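Local coordinates for protein transcriptional regulators (LACI-FAMILY TRANSCRIPTIONAL REGULATORY PROTEIN) (Corynebacterium glutamicum, PDB 3GYB) that probably regulates transcription as a LacI-family DNA-binding protein and binds a magnesium ion in its crystal structure, at residues L7-I12 and T54-M59; I12-N17 and D42-Q47; P81-G86 and A239-S244. All coordinates share one frame; numbering follows the deposited sequence.

In the fold
All three contacts belong to one lobe of a periplasmic-binding-protein-like fold. Interactions 1 and 3 are buried and apolar. They lie on opposite faces of the parallel part of one sheet: helix 52-57 covers strand 7-12 in interaction 1, and helix 231-246 covers strand 82-85 in interaction 3. They meet through strand 7-12, where Ile8 packs on Leu242. Interaction 2 is only partly buried and mostly polar. It joins the loops that follow strands 7-12 and 37-41, using backbone groups, hydroxyls, a carboxylate and a water. It shares Ile12 with interaction 1, and Gln47 bonds Ser55 between the two. Interactions 1 and 2 also touch the second subunit; interaction 3 does not.

Interaction 1: residues L7-I12 and T54-M59; sequences LIAVLI and TSALSM
Two bare methyls mark the closest backbone approach of this contact: Ala9 CB meets Ala56 CB at 3.7 Å. With no longer side chain on either residue, the helix comes close to the strand, and the CA atoms of Ala9 and Ala56 are 5.8 Å apart. The helix, 52-57, belongs to a beta-alpha-beta crossover from strand 37-41 to strand 63-67. Strand 7-12 lies between those two strands in the sheet, so the crossover helix passes over it. The same Ala56 CB also touches Leu11 CD1 at 3.8 Å. Leu7 and Ala9 point toward the helix, and Leu11 brings its CD1 to it; Ile8 and Val10 point away. On that other face Ile8 packs on helix 231-246. All six touching residues are buried, and the contact is purely apolar.

The second subunit closes in at the end near Leu7. Its Met59 packs on Met59, and its Ser58 on Leu7. Met59 is selenomethionine. The position of its CE, beside Leu7, is doubtful in the model. SE is anti to CA (chi2 174°), and the selenium rests beside the strand, with Met59 SE 4.0 Å from Ala9 CB.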
loop_
_atom_site.group_PDB
_atom_site.type_symbol
_atom_site.label_atom_id
_atom_site.label_comp_id
_atom_site.label_asym_id
_atom_site.label_seq_id
_atom_site.Cartn_x
_atom_site.Cartn_y
_atom_site.Cartn_z
ATOM N N LEU A 7 11.394 -18.244 -13.190
ATOM C CA LEU A 7 10.618 -17.648 -12.124
ATOM C C LEU A 7 11.506 -17.132 -11.003
ATOM O O LEU A 7 12.473 -17.787 -10.610
ATOM C CB LEU A 7 9.643 -18.682 -11.570
ATOM C CG LEU A 7 8.383 -18.994 -12.379
ATOM C CD1 LEU A 7 7.691 -20.230 -11.798
ATOM C CD2 LEU A 7 7.454 -17.783 -12.359
ATOM N N ILE A 8 11.185 -15.942 -10.509
ATOM C CA ILE A 8 11.922 -15.342 -9.409
ATOM C C ILE A 8 10.898 -15.056 -8.323
ATOM O O ILE A 8 9.916 -14.356 -8.563
ATOM C CB ILE A 8 12.599 -14.011 -9.820
ATOM C CG1 ILE A 8 13.631 -14.261 -10.922
ATOM C CG2 ILE A 8 13.255 -13.362 -8.606
ATOM C CD1 ILE A 8 14.781 -15.159 -10.502
ATOM N N ALA A 9 11.116 -15.621 -7.140
ATOM C CA ALA A 9 10.212 -15.411 -6.017
ATOM C C ALA A 9 10.679 -14.179 -5.253
ATOM O O ALA A 9 11.869 -14.014 -4.998
ATOM C CB ALA A 9 10.222 -16.633 -5.100
ATOM N N VAL A 10 9.740 -13.309 -4.897
ATOM C CA VAL A 10 10.073 -12.106 -4.156
ATOM C C VAL A 10 9.339 -12.150 -2.820
ATOM O O VAL A 10 8.108 -12.185 -2.782
ATOM C CB VAL A 10 9.656 -10.842 -4.940
ATOM C CG1 VAL A 10 10.075 -9.595 -4.174
ATOM C CG2 VAL A 10 10.302 -10.857 -6.322
ATOM N N LEU A 11 10.095 -12.157 -1.726
ATOM C CA LEU A 11 9.496 -12.216 -0.398
ATOM C C LEU A 11 9.420 -10.867 0.304
ATOM O O LEU A 11 10.433 -10.189 0.477
ATOM C CB LEU A 11 10.273 -13.199 0.488
ATOM C CG LEU A 11 10.024 -14.695 0.277
ATOM C CD1 LEU A 11 10.422 -15.121 -1.131
ATOM C CD2 LEU A 11 10.820 -15.469 1.311
ATOM N N ILE A 12 8.212 -10.474 0.699
ATOM C CA ILE A 12 8.024 -9.221 1.422
ATOM C C ILE A 12 7.247 -9.555 2.684
ATOM O O ILE A 12 6.694 -10.648 2.801
ATOM C CB ILE A 12 7.232 -8.182 0.605
ATOM C CG1 ILE A 12 5.841 -8.727 0.286
ATOM C CG2 ILE A 12 8.000 -7.833 -0.666
ATOM C CD1 ILE A 12 4.887 -7.670 -0.247
ATOM N N THR A 54 9.885 -21.856 2.275
ATOM C CA THR A 54 9.358 -23.122 1.787
ATOM C C THR A 54 8.270 -22.836 0.751
ATOM O O THR A 54 8.116 -23.572 -0.221
ATOM C CB THR A 54 8.771 -23.965 2.931
ATOM O OG1 THR A 54 7.662 -23.274 3.516
ATOM C CG2 THR A 54 9.824 -24.211 3.995
ATOM N N SER A 55 7.523 -21.755 0.961
ATOM C CA SER A 55 6.471 -21.375 0.023
ATOM C C SER A 55 7.114 -20.977 -1.304
ATOM O O SER A 55 6.651 -21.371 -2.371
ATOM C CB SER A 55 5.656 -20.201 0.574
ATOM O OG SER A 55 4.967 -20.559 1.762
ATOM N N ALA A 56 8.188 -20.197 -1.232
ATOM C CA ALA A 56 8.881 -19.762 -2.439
ATOM C C ALA A 56 9.422 -20.963 -3.209
ATOM O O ALA A 56 9.292 -21.045 -4.430
ATOM C CB ALA A 56 10.022 -18.823 -2.077
ATOM N N LEU A 57 10.024 -21.896 -2.485
ATOM C CA LEU A 57 10.596 -23.086 -3.102
ATOM C C LEU A 57 9.567 -23.933 -3.851
ATOM O O LEU A 57 9.910 -24.606 -4.822
ATOM C CB LEU A 57 11.277 -23.948 -2.034
ATOM C CG LEU A 57 12.483 -23.314 -1.339
ATOM C CD1 LEU A 57 12.935 -24.183 -0.174
ATOM C CD2 LEU A 57 13.609 -23.135 -2.351
ATOM N N SER A 58 8.312 -23.887 -3.411
ATOM C CA SER A 58 7.262 -24.681 -4.037
ATOM C C SER A 58 7.037 -24.352 -5.506
ATOM O O SER A 58 6.522 -25.185 -6.255
ATOM C CB SER A 58 5.937 -24.542 -3.274
ATOM O OG SER A 58 5.392 -23.238 -3.381
HETATM N N MSE A 59 7.424 -23.151 -5.932
HETATM C CA MSE A 59 7.241 -22.763 -7.324
HETATM C C MSE A 59 8.493 -23.101 -8.134
HETATM O O MSE A 59 8.539 -22.884 -9.345
HETATM C CB MSE A 59 6.923 -21.255 -7.436
HETATM C CG MSE A 59 8.111 -20.322 -7.266
HETATM SE SE MSE A 59 7.704 -18.425 -7.584
HETATM C CE MSE A 59 7.777 -18.348 -9.416
#

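Interaction 2: residues I12-N17 and D42-Q47; sequences IDDYSN and DSLTSQ
Ser43 holds Asp13 through a single carbonyl oxygen. Its hydroxyl OG donates to Asp13 O at 2.8 Å, and its backbone N donates to Asp13 O at 3.2 Å. The two donors come from opposite faces of the carbonyl plane, so the oxygen is gripped from both sides. The second carboxylate oxygen of Asp13, OD2, accepts from Asp69 N.

Asp42 makes a second meeting point. Its CB lies near Ile12 O and Asp13 O, and 4.0 Å from Tyr15 CE2. CG stands between the backbone N and the carbonyl carbon (chi1 82°). Beyond it, Asp42 OD1 turns back into its own loop. It accepts from Thr45 N, on the syn side, and from Ser46 N at 2.7 Å, nearly along the C-O bond. Asp42 OD2 accepts from Thr45 OG1 at 2.8 Å, from above the carboxylate plane. A water also donates to Asp42 OD2, and accepts from Tyr15 N at 2.9 Å, so it bridges the two loops. These bonds would fix the rotation of the carboxylate.

The side chains of Leu44 and Asp14 cross obliquely, with Leu44 CD1 3.7 Å from Asp14 CG. The Tyr15 ring meets Phe20 of the second subunit edge-to-face.

Two motifs shape the loops: an Asx turn at Asp14, whose OD1 takes Ser16 N, and an Asx motif at Asp42. The arrangement ties the loops at the C-terminal ends of two adjacent parallel strands, the sheet end that borders the ligand cleft in folds of the periplasmic-binding-protein type.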
loop_
_atom_site.group_PDB
_atom_site.type_symbol
_atom_site.label_atom_id
_atom_site.label_comp_id
_atom_site.label_asym_id
_atom_site.label_seq_id
_atom_site.Cartn_x
_atom_site.Cartn_y
_atom_site.Cartn_z
ATOM N N ILE A 12 8.212 -10.474 0.699
ATOM C CA ILE A 12 8.024 -9.221 1.422
ATOM C C ILE A 12 7.247 -9.555 2.684
ATOM O O ILE A 12 6.694 -10.648 2.801
ATOM C CB ILE A 12 7.232 -8.182 0.605
ATOM C CG1 ILE A 12 5.841 -8.727 0.286
ATOM C CG2 ILE A 12 8.000 -7.833 -0.666
ATOM C CD1 ILE A 12 4.887 -7.670 -0.247
ATOM N N ASP A 13 7.197 -8.628 3.631
ATOM C CA ASP A 13 6.492 -8.901 4.873
ATOM C C ASP A 13 5.000 -8.638 4.886
ATOM O O ASP A 13 4.218 -9.509 5.261
ATOM C CB ASP A 13 7.097 -8.101 6.030
ATOM C CG ASP A 13 8.413 -8.660 6.500
ATOM O OD1 ASP A 13 8.480 -9.882 6.737
ATOM O OD2 ASP A 13 9.372 -7.876 6.638
ATOM N N ASP A 14 4.610 -7.444 4.460
ATOM C CA ASP A 14 3.211 -7.041 4.549
ATOM C C ASP A 14 2.772 -6.133 3.399
ATOM O O ASP A 14 3.388 -5.107 3.144
ATOM C CB ASP A 14 3.075 -6.332 5.901
ATOM C CG ASP A 14 1.669 -5.896 6.222
ATOM O OD1 ASP A 14 0.768 -6.045 5.378
ATOM O OD2 ASP A 14 1.485 -5.389 7.349
ATOM N N TYR A 15 1.700 -6.514 2.708
ATOM C CA TYR A 15 1.192 -5.711 1.599
ATOM C C TYR A 15 0.723 -4.332 2.066
ATOM O O TYR A 15 0.621 -3.403 1.261
ATOM C CB TYR A 15 0.036 -6.443 0.903
ATOM C CG TYR A 15 0.493 -7.524 -0.051
ATOM C CD1 TYR A 15 1.152 -7.192 -1.235
ATOM C CD2 TYR A 15 0.291 -8.872 0.236
ATOM C CE1 TYR A 15 1.602 -8.176 -2.110
ATOM C CE2 TYR A 15 0.742 -9.870 -0.635
ATOM C CZ TYR A 15 1.396 -9.509 -1.804
ATOM O OH TYR A 15 1.855 -10.473 -2.670
ATOM N N SER A 16 0.443 -4.207 3.361
ATOM C CA SER A 16 -0.027 -2.948 3.943
ATOM C C SER A 16 1.059 -1.878 4.061
ATOM O O SER A 16 0.755 -0.702 4.282
ATOM C CB SER A 16 -0.643 -3.203 5.325
ATOM O OG SER A 16 -1.805 -4.011 5.226
ATOM N N ASN A 17 2.318 -2.287 3.927
ATOM C CA ASN A 17 3.449 -1.360 3.993
ATOM C C ASN A 17 4.031 -1.306 2.581
ATOM O O ASN A 17 4.794 -2.183 2.186
ATOM C CB ASN A 17 4.496 -1.873 4.990
ATOM C CG ASN A 17 5.699 -0.952 5.099
ATOM O OD1 ASN A 17 5.711 0.138 4.524
ATOM N ND2 ASN A 17 6.715 -1.386 5.837
ATOM N N ASP A 42 4.352 -13.311 0.838
ATOM C CA ASP A 42 4.407 -12.408 1.980
ATOM C C ASP A 42 4.606 -13.220 3.260
ATOM O O ASP A 42 4.744 -14.444 3.205
ATOM C CB ASP A 42 3.140 -11.538 2.045
ATOM C CG ASP A 42 1.965 -12.240 2.697
ATOM O OD1 ASP A 42 1.936 -13.489 2.705
ATOM O OD2 ASP A 42 1.059 -11.530 3.192
ATOM N N SER A 43 4.643 -12.556 4.407
ATOM C CA SER A 43 4.850 -13.278 5.657
ATOM C C SER A 43 3.583 -13.425 6.493
ATOM O O SER A 43 3.618 -14.015 7.575
ATOM C CB SER A 43 5.923 -12.579 6.496
ATOM O OG SER A 43 5.440 -11.345 7.001
ATOM N N LEU A 44 2.466 -12.906 5.998
ATOM C CA LEU A 44 1.219 -12.974 6.751
ATOM C C LEU A 44 0.112 -13.811 6.118
ATOM O O LEU A 44 -0.759 -14.322 6.825
ATOM C CB LEU A 44 0.681 -11.561 6.989
ATOM C CG LEU A 44 1.575 -10.573 7.740
ATOM C CD1 LEU A 44 0.927 -9.195 7.738
ATOM C CD2 LEU A 44 1.792 -11.061 9.161
ATOM N N THR A 45 0.142 -13.969 4.801
ATOM C CA THR A 45 -0.920 -14.712 4.132
ATOM C C THR A 45 -0.528 -15.869 3.218
ATOM O O THR A 45 -1.345 -16.751 2.962
ATOM C CB THR A 45 -1.802 -13.760 3.308
ATOM O OG1 THR A 45 -1.007 -13.133 2.290
ATOM C CG2 THR A 45 -2.412 -12.688 4.207
ATOM N N SER A 46 0.702 -15.878 2.721
ATOM C CA SER A 46 1.121 -16.943 1.815
ATOM C C SER A 46 1.142 -18.340 2.422
ATOM O O SER A 46 1.074 -19.328 1.695
ATOM C CB SER A 46 2.496 -16.626 1.222
ATOM O OG SER A 46 2.403 -15.575 0.275
ATOM N N GLN A 47 1.252 -18.424 3.743
ATOM C CA GLN A 47 1.264 -19.721 4.409
ATOM C C GLN A 47 0.652 -19.625 5.800
ATOM O O GLN A 47 0.438 -18.532 6.319
ATOM C CB GLN A 47 2.690 -20.280 4.495
ATOM C CG GLN A 47 3.722 -19.358 5.135
ATOM C CD GLN A 47 4.077 -18.174 4.257
ATOM O OE1 GLN A 47 4.367 -18.336 3.074
ATOM N NE2 GLN A 47 4.066 -16.975 4.837
HETATM O O HOH W 1 0.425 -8.919 3.801
#

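Interaction 3: residues P81-G86 and A239-S244; sequences PFVIAG and ALLLLS
Strand 82-85 and helix 231-246 pack as helix layer on sheet layer in the alpha/beta sandwich of one lobe of the periplasmic-binding-protein-like fold. Val83 points toward the helix and makes most of the strand's side-chain contacts. Segments 82-85 and 239-244 run nearly antiparallel, 165° between their directions, with axes 8.0 Å apart.

Both methyls of Val83 meet the helix. CG2 lies against the start of Leu242, with Val83 CG2 3.6 Å from Leu242 N and 3.8 Å from Leu242 CB. Val83 CG1 is anti to the backbone N (chi1 170°) and meets Leu241 CD2 at 3.9 Å. CG2 also touches Leu241 CD2, so this leucine methyl rests on both branches. Leu242 sends its CD1 to the backbone of Pro81 and Phe82: Leu242 CD1 is 3.6 Å from Pro81 O and 4.0 Å from Phe82 CA. Pro81 CB is a looser neighbour, 4.2 Å from Leu242 CD1. Within the helix, Ser244 OG donates to Leu241 O.

Phe82 and Ile84 point to the other face of the sheet. In the chain, 152 residues separate the two segments, so distant parts of the chain build this lobe together. In the sheet, strand 82-85 lies between strands 63-67 and 97-100, and Leu242 also packs on Ile65 of strand 63-67. Helix 21-31 lies alongside, with Val30 and Leu31 touching Ala239 and Leu243.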
loop_
_atom_site.group_PDB
_atom_site.type_symbol
_atom_site.label_atom_id
_atom_site.label_comp_id
_atom_site.label_asym_id
_atom_site.label_seq_id
_atom_site.Cartn_x
_atom_site.Cartn_y
_atom_site.Cartn_z
ATOM N N PRO A 81 19.895 -19.535 -5.889
ATOM C CA PRO A 81 20.617 -18.289 -5.612
ATOM C C PRO A 81 19.642 -17.249 -5.070
ATOM O O PRO A 81 18.503 -17.166 -5.534
ATOM C CB PRO A 81 21.162 -17.894 -6.982
ATOM C CG PRO A 81 21.355 -19.222 -7.663
ATOM C CD PRO A 81 20.093 -19.962 -7.285
ATOM N N PHE A 82 20.086 -16.468 -4.094
ATOM C CA PHE A 82 19.232 -15.438 -3.518
ATOM C C PHE A 82 19.996 -14.172 -3.160
ATOM O O PHE A 82 21.217 -14.185 -2.984
ATOM C CB PHE A 82 18.521 -15.957 -2.262
ATOM C CG PHE A 82 19.440 -16.195 -1.097
ATOM C CD1 PHE A 82 20.183 -17.367 -1.006
ATOM C CD2 PHE A 82 19.586 -15.229 -0.105
ATOM C CE1 PHE A 82 21.061 -17.573 0.056
ATOM C CE2 PHE A 82 20.462 -15.426 0.961
ATOM C CZ PHE A 82 21.201 -16.602 1.040
ATOM N N VAL A 83 19.251 -13.078 -3.051
ATOM C CA VAL A 83 19.805 -11.787 -2.690
ATOM C C VAL A 83 18.853 -11.172 -1.687
ATOM O O VAL A 83 17.635 -11.229 -1.871
ATOM C CB VAL A 83 19.909 -10.838 -3.908
ATOM C CG1 VAL A 83 20.255 -9.428 -3.443
ATOM C CG2 VAL A 83 20.975 -11.341 -4.871
ATOM N N ILE A 84 19.404 -10.614 -0.617
ATOM C CA ILE A 84 18.594 -9.960 0.399
ATOM C C ILE A 84 18.524 -8.497 -0.031
ATOM O O ILE A 84 19.554 -7.854 -0.241
ATOM C CB ILE A 84 19.250 -10.092 1.792
ATOM C CG1 ILE A 84 19.347 -11.575 2.169
ATOM C CG2 ILE A 84 18.432 -9.342 2.835
ATOM C CD1 ILE A 84 20.161 -11.840 3.418
ATOM N N ALA A 85 17.307 -7.976 -0.173
ATOM C CA ALA A 85 17.115 -6.600 -0.617
ATOM C C ALA A 85 16.326 -5.735 0.358
ATOM O O ALA A 85 15.317 -6.165 0.914
ATOM C CB ALA A 85 16.421 -6.595 -1.972
ATOM N N GLY A 86 16.796 -4.507 0.557
ATOM C CA GLY A 86 16.103 -3.592 1.446
ATOM C C GLY A 86 16.581 -3.660 2.878
ATOM O O GLY A 86 16.379 -2.723 3.650
ATOM N N ALA A 239 18.734 -6.824 -8.491
ATOM C CA ALA A 239 18.448 -7.591 -9.694
ATOM C C ALA A 239 19.765 -7.922 -10.396
ATOM O O ALA A 239 19.988 -9.061 -10.808
ATOM C CB ALA A 239 17.531 -6.793 -10.627
ATOM N N LEU A 240 20.638 -6.928 -10.529
ATOM C CA LEU A 240 21.927 -7.163 -11.172
ATOM C C LEU A 240 22.736 -8.191 -10.391
ATOM O O LEU A 240 23.377 -9.062 -10.980
ATOM C CB LEU A 240 22.733 -5.866 -11.276
ATOM C CG LEU A 240 22.237 -4.793 -12.244
ATOM C CD1 LEU A 240 23.184 -3.602 -12.204
ATOM C CD2 LEU A 240 22.159 -5.375 -13.651
ATOM N N LEU A 241 22.713 -8.093 -9.065
ATOM C CA LEU A 241 23.469 -9.027 -8.232
ATOM C C LEU A 241 22.961 -10.457 -8.395
ATOM O O LEU A 241 23.749 -11.394 -8.527
ATOM C CB LEU A 241 23.398 -8.613 -6.755
ATOM C CG LEU A 241 24.225 -9.448 -5.769
ATOM C CD1 LEU A 241 25.699 -9.334 -6.118
ATOM C CD2 LEU A 241 23.984 -8.973 -4.337
ATOM N N LEU A 242 21.643 -10.631 -8.383
ATOM C CA LEU A 242 21.073 -11.960 -8.545
ATOM C C LEU A 242 21.431 -12.521 -9.918
ATOM O O LEU A 242 21.784 -13.692 -10.039
ATOM C CB LEU A 242 19.553 -11.915 -8.386
ATOM C CG LEU A 242 18.841 -13.269 -8.468
ATOM C CD1 LEU A 242 19.335 -14.184 -7.356
ATOM C CD2 LEU A 242 17.346 -13.061 -8.350
ATOM N N LEU A 243 21.336 -11.683 -10.949
ATOM C CA LEU A 243 21.662 -12.114 -12.305
ATOM C C LEU A 243 23.103 -12.602 -12.390
ATOM O O LEU A 243 23.397 -13.556 -13.112
ATOM C CB LEU A 243 21.451 -10.971 -13.302
ATOM C CG LEU A 243 20.010 -10.613 -13.673
ATOM C CD1 LEU A 243 20.010 -9.361 -14.530
ATOM C CD2 LEU A 243 19.361 -11.773 -14.423
ATOM N N SER A 244 23.998 -11.955 -11.649
ATOM C CA SER A 244 25.409 -12.346 -11.673
ATOM C C SER A 244 25.586 -13.737 -11.076
ATOM O O SER A 244 26.529 -14.448 -11.424
ATOM C CB SER A 244 26.272 -11.325 -10.924
ATOM O OG SER A 244 26.098 -11.425 -9.521
#